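Local coordinates for CurK, CurL fusion protein (Moorea producens 3L, PDB 4MYZ) that joins the C-terminal docking domain of CurK to the N-terminal docking domain of CurL, the class 2 pair that links these modules of the curacin A polyketide synthase, at the interface of chains A and B. Sequence-based numbering; all coordinates share one arbitrary frame. Chains: chain A/B, CurK, CurL fusion protein.

Contact 1: the interface of chains A and B. Residues chain A 10-11, 18; chain B 52, 54, 58.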
loop_
_atom_site.group_PDB
_atom_site.type_symbol
_atom_site.label_atom_id
_atom_site.label_comp_id
_atom_site.label_asym_id
_atom_site.label_seq_id
_atom_site.Cartn_x
_atom_site.Cartn_y
_atom_site.Cartn_z
ATOM N N ILE A 10 3.756 8.355 11.598
ATOM C CA ILE A 10 2.565 7.824 10.928
ATOM C C ILE A 10 1.396 7.629 11.889
ATOM O O ILE A 10 0.235 7.803 11.498
ATOM C CB ILE A 10 2.862 6.500 10.196
ATOM C CG1 ILE A 10 1.676 6.133 9.301
ATOM C CG2 ILE A 10 3.176 5.389 11.199
ATOM C CD1 ILE A 10 1.955 5.017 8.345
ATOM N N THR A 11 1.669 7.313 13.146
ATOM C CA THR A 11 0.576 7.122 14.100
ATOM C C THR A 11 -0.057 8.435 14.522
ATOM O O THR A 11 -1.121 8.433 15.131
ATOM C CB THR A 11 0.995 6.319 15.348
ATOM O OG1 THR A 11 2.033 7.013 16.049
ATOM C CG2 THR A 11 1.455 4.944 14.952
ATOM N N LEU A 18 -4.796 9.506 7.060
ATOM C CA LEU A 18 -4.204 8.252 6.582
ATOM C C LEU A 18 -4.821 7.848 5.236
ATOM O O LEU A 18 -4.113 7.530 4.283
ATOM C CB LEU A 18 -4.421 7.174 7.623
ATOM C CG LEU A 18 -3.942 5.795 7.334
ATOM C CD1 LEU A 18 -2.432 5.775 7.088
ATOM C CD2 LEU A 18 -4.296 4.937 8.525
ATOM N N GLN B 52 3.315 2.129 19.629
ATOM C CA GLN B 52 1.995 1.791 19.091
ATOM C C GLN B 52 2.124 0.827 17.918
ATOM O O GLN B 52 2.752 1.162 16.920
ATOM C CB GLN B 52 1.245 3.058 18.632
ATOM C CG GLN B 52 -0.164 2.765 18.108
ATOM C CD GLN B 52 -1.005 4.019 17.870
ATOM O OE1 GLN B 52 -0.893 5.016 18.596
ATOM N NE2 GLN B 52 -1.860 3.967 16.862
ATOM N N LEU B 54 1.172 -0.957 14.548
ATOM C CA LEU B 54 0.578 -0.357 13.342
ATOM C C LEU B 54 -0.569 -1.193 12.817
ATOM O O LEU B 54 -0.540 -2.448 12.880
ATOM C CB LEU B 54 1.588 -0.241 12.228
ATOM C CG LEU B 54 2.810 0.608 12.518
ATOM C CD1 LEU B 54 3.690 0.699 11.274
ATOM C CD2 LEU B 54 2.393 1.968 13.008
ATOM N N GLN B 58 -1.959 1.577 7.998
ATOM C CA GLN B 58 -0.715 2.309 8.285
ATOM C C GLN B 58 0.457 1.631 7.605
ATOM O O GLN B 58 1.312 2.304 7.000
ATOM C CB GLN B 58 -0.473 2.402 9.790
ATOM C CG GLN B 58 -1.392 3.431 10.467
ATOM C CD GLN B 58 -1.357 3.366 11.981
ATOM O OE1 GLN B 58 -1.197 2.320 12.579
ATOM N NE2 GLN B 58 -1.649 4.515 12.606
HETATM O O HOH W 1 -2.258 6.878 11.251
HETATM O O HOH W 2 -2.943 5.906 15.030
#
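The 3-10 helix 10-12 of chain A, in the CurK docking domain, lies against the loop and start of helix 56-71 of chain B, in the CurL domain, with A:Thr11 touching B:Gln52 and B:Leu54. This pairs opposite halves of two fusion chains, so the structure alone does not show how closely unfused proteins follow it. The methyl CG2 of A:Thr11, anti to its carbonyl carbon, stands 3.7 Å from CD2 of B:Leu54, the two side chains meeting nearly perpendicularly. CG2 and CB of A:Thr11 also rest over one flat face of the B:Gln52 amide, with CG2 3.9 Å from the amide carbon CD. That amide arrives on an extended chain whose CG is anti to the backbone N (chi1 -178°). CD2 of B:Leu54 also receives A:Ile10 CG2 beside the threonine methyl. The end methyl of A:Ile10, CD1, packs 3.8 Å from CA of B:Gln58, and A:Leu18 CD2, from helix 15-32, comes as near to B:Gln58 CG, crossing its chain at about a right angle.

No direct polar pair spans the patch; water supplies the polar connection. Water 1 lies 2.7 Å from the backbone O of A:Ile10 and is met almost straight by B:Gln58 NE2 (171° at the hydrogen). Water 2 sits 3.1 Å from the backbone O of A:Thr11 and is reached by B:Gln52 NE2 at a more bent 137°; a further approach from B:Gln58 NE2 is weak. An alanine in place of B:Gln52 would probably uncover one side of the A:Thr11 methyl and leave water 2 without its better-placed amide donor. Each glutamine thus mainly serves one carbonyl of the 3-10 helix, B:Gln58 NE2 holding water 1 at 2.8 Å.

Contact 2: the interface of chains A and B. Residues chain A 61, 64-65, 68; chain B 25, 28-29, 32.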
loop_
_atom_site.group_PDB
_atom_site.type_symbol
_atom_site.label_atom_id
_atom_site.label_comp_id
_atom_site.label_asym_id
_atom_site.label_seq_id
_atom_site.Cartn_x
_atom_site.Cartn_y
_atom_site.Cartn_z
ATOM N N LEU A 61 -4.902 -2.603 -1.442
ATOM C CA LEU A 61 -4.596 -3.992 -1.790
ATOM C C LEU A 61 -4.312 -4.117 -3.304
ATOM O O LEU A 61 -3.336 -4.758 -3.743
ATOM C CB LEU A 61 -5.720 -4.941 -1.355
ATOM C CG LEU A 61 -5.511 -6.387 -1.762
ATOM C CD1 LEU A 61 -4.213 -6.940 -1.170
ATOM C CD2 LEU A 61 -6.699 -7.221 -1.343
ATOM N N LEU A 64 -0.959 -2.366 -4.122
ATOM C CA LEU A 64 0.191 -3.165 -3.664
ATOM C C LEU A 64 0.453 -4.350 -4.595
ATOM O O LEU A 64 1.616 -4.653 -4.874
ATOM C CB LEU A 64 -0.022 -3.611 -2.212
ATOM C CG LEU A 64 0.018 -2.542 -1.110
ATOM C CD1 LEU A 64 -0.673 -3.049 0.150
ATOM C CD2 LEU A 64 1.466 -2.166 -0.797
ATOM N N LYS A 65 -0.604 -5.033 -5.044
ATOM C CA LYS A 65 -0.443 -6.150 -5.969
ATOM C C LYS A 65 0.163 -5.656 -7.269
ATOM O O LYS A 65 1.085 -6.274 -7.797
ATOM C CB LYS A 65 -1.769 -6.840 -6.241
ATOM C CG LYS A 65 -2.291 -7.669 -5.078
ATOM C CD LYS A 65 -3.733 -8.085 -5.334
ATOM C CE LYS A 65 -4.214 -9.131 -4.342
ATOM N NZ LYS A 65 -3.600 -10.444 -4.643
ATOM N N ARG A 68 3.862 -4.637 -6.692
ATOM C CA ARG A 68 4.673 -5.858 -6.557
ATOM C C ARG A 68 4.973 -6.466 -7.902
ATOM O O ARG A 68 6.129 -6.819 -8.196
ATOM C CB ARG A 68 3.956 -6.886 -5.664
ATOM C CG ARG A 68 4.661 -8.226 -5.504
ATOM C CD ARG A 68 3.712 -9.228 -4.851
ATOM N NE ARG A 68 4.242 -10.591 -4.859
ATOM C CZ ARG A 68 3.561 -11.665 -4.476
ATOM N NH1 ARG A 68 2.300 -11.560 -4.061
ATOM N NH2 ARG A 68 4.148 -12.858 -4.512
ATOM N N GLU B 25 0.476 -9.083 1.112
ATOM C CA GLU B 25 1.078 -8.413 -0.021
ATOM C C GLU B 25 2.263 -7.552 0.385
ATOM O O GLU B 25 3.251 -7.504 -0.342
ATOM C CB GLU B 25 0.065 -7.572 -0.785
ATOM C CG GLU B 25 0.392 -7.426 -2.246
ATOM C CD GLU B 25 0.306 -8.744 -3.024
ATOM O OE1 GLU B 25 1.033 -8.860 -4.004
ATOM O OE2 GLU B 25 -0.507 -9.636 -2.677
ATOM N N ALA B 28 5.335 -9.718 0.788
ATOM C CA ALA B 28 5.904 -10.072 -0.497
ATOM C C ALA B 28 6.692 -8.902 -1.101
ATOM O O ALA B 28 7.743 -9.091 -1.698
ATOM C CB ALA B 28 4.802 -10.504 -1.437
ATOM N N LEU B 29 6.144 -7.705 -0.983
ATOM C CA LEU B 29 6.791 -6.508 -1.498
ATOM C C LEU B 29 8.085 -6.218 -0.760
ATOM O O LEU B 29 9.071 -5.813 -1.387
ATOM C CB LEU B 29 5.817 -5.342 -1.391
ATOM C CG LEU B 29 6.118 -3.960 -1.919
ATOM C CD1 LEU B 29 6.290 -4.036 -3.418
ATOM C CD2 LEU B 29 4.964 -3.046 -1.551
ATOM N N LEU B 32 10.972 -8.020 -2.006
ATOM C CA LEU B 32 11.535 -7.434 -3.235
ATOM C C LEU B 32 12.384 -6.189 -3.011
ATOM O O LEU B 32 13.502 -6.111 -3.518
ATOM C CB LEU B 32 10.445 -7.093 -4.267
ATOM C CG LEU B 32 9.629 -8.278 -4.776
ATOM C CD1 LEU B 32 8.505 -7.795 -5.680
ATOM C CD2 LEU B 32 10.528 -9.252 -5.527
#
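This is a helix-to-helix interface of the dimer, carrying a charged cluster beside an apolar seam: B:Glu25 of the CurK helix 15-32 meets A:Arg68 and A:Lys65 of the CurL helix 56-71, tying the two chains together. The C-alpha traces of these segments run nearly parallel, so successive turns of one meet successive turns of the other. A:Arg68 NH1 donates to the carboxylate oxygen OE1 of B:Glu25 over 3.0 Å, with 178° at the hydrogen. The bond lies in the guanidinium plane yet reaches OE1 from above the carboxylate plane, 42° out of it; the two flat groups are tilted against each other rather than paired side by side. A:Arg68 reaches this position with CG anti to its backbone N and its chain extended from CG to NE. One guanidinium face is covered over its centre by the methyl of B:Ala28, whose CB is 3.5 Å from CZ. The arginine is therefore held at its edge by charge and over one face by a methyl group.

B:Glu25 is bent at its second torsion (chi2 66°): CG lies against CB of A:Leu64, and the carboxylate swings outward, away from that leucine, to sit between the chains of A:Lys65 and A:Arg68. Its CD packs against CG of A:Lys65 at 3.5 Å, while the lysine NZ forms a longer salt bridge to OE2 at 3.8 Å. Two nearby cations would be expected to favour the charged carboxylate. On the inner side of B:Glu25, away from the charged tips, CD2 of A:Leu64 and CD2 of B:Leu29 meet at 3.7 Å, their side chains crossing at about a right angle. Further along, CD1 of B:Leu32 touches CG of A:Arg68 at 3.9 Å. By joining opposite charges with leucine packing, the site probably sets the register of the CurK helix on the CurL helix and is likely to contribute to recognition between the docking domains.

The C-alpha centres of contact 1 and contact 2 are about 19 Å apart, and the two have no residue in common. They do draw on the same pair of elements, helix 15-32 and helix 56-71, but with the chains exchanged: chain A offers its CurK part in contact 1 and its CurL part in contact 2. Because the dimer is two-fold symmetric, each contact recurs with the chains swapped, and each chain therefore grips its partner through both domains. Contact 1 extends the grip from the helix starts to the 3-10 helix and the loop, through apolar packing and water, whereas contact 2 supplies the charge pairing along the helices.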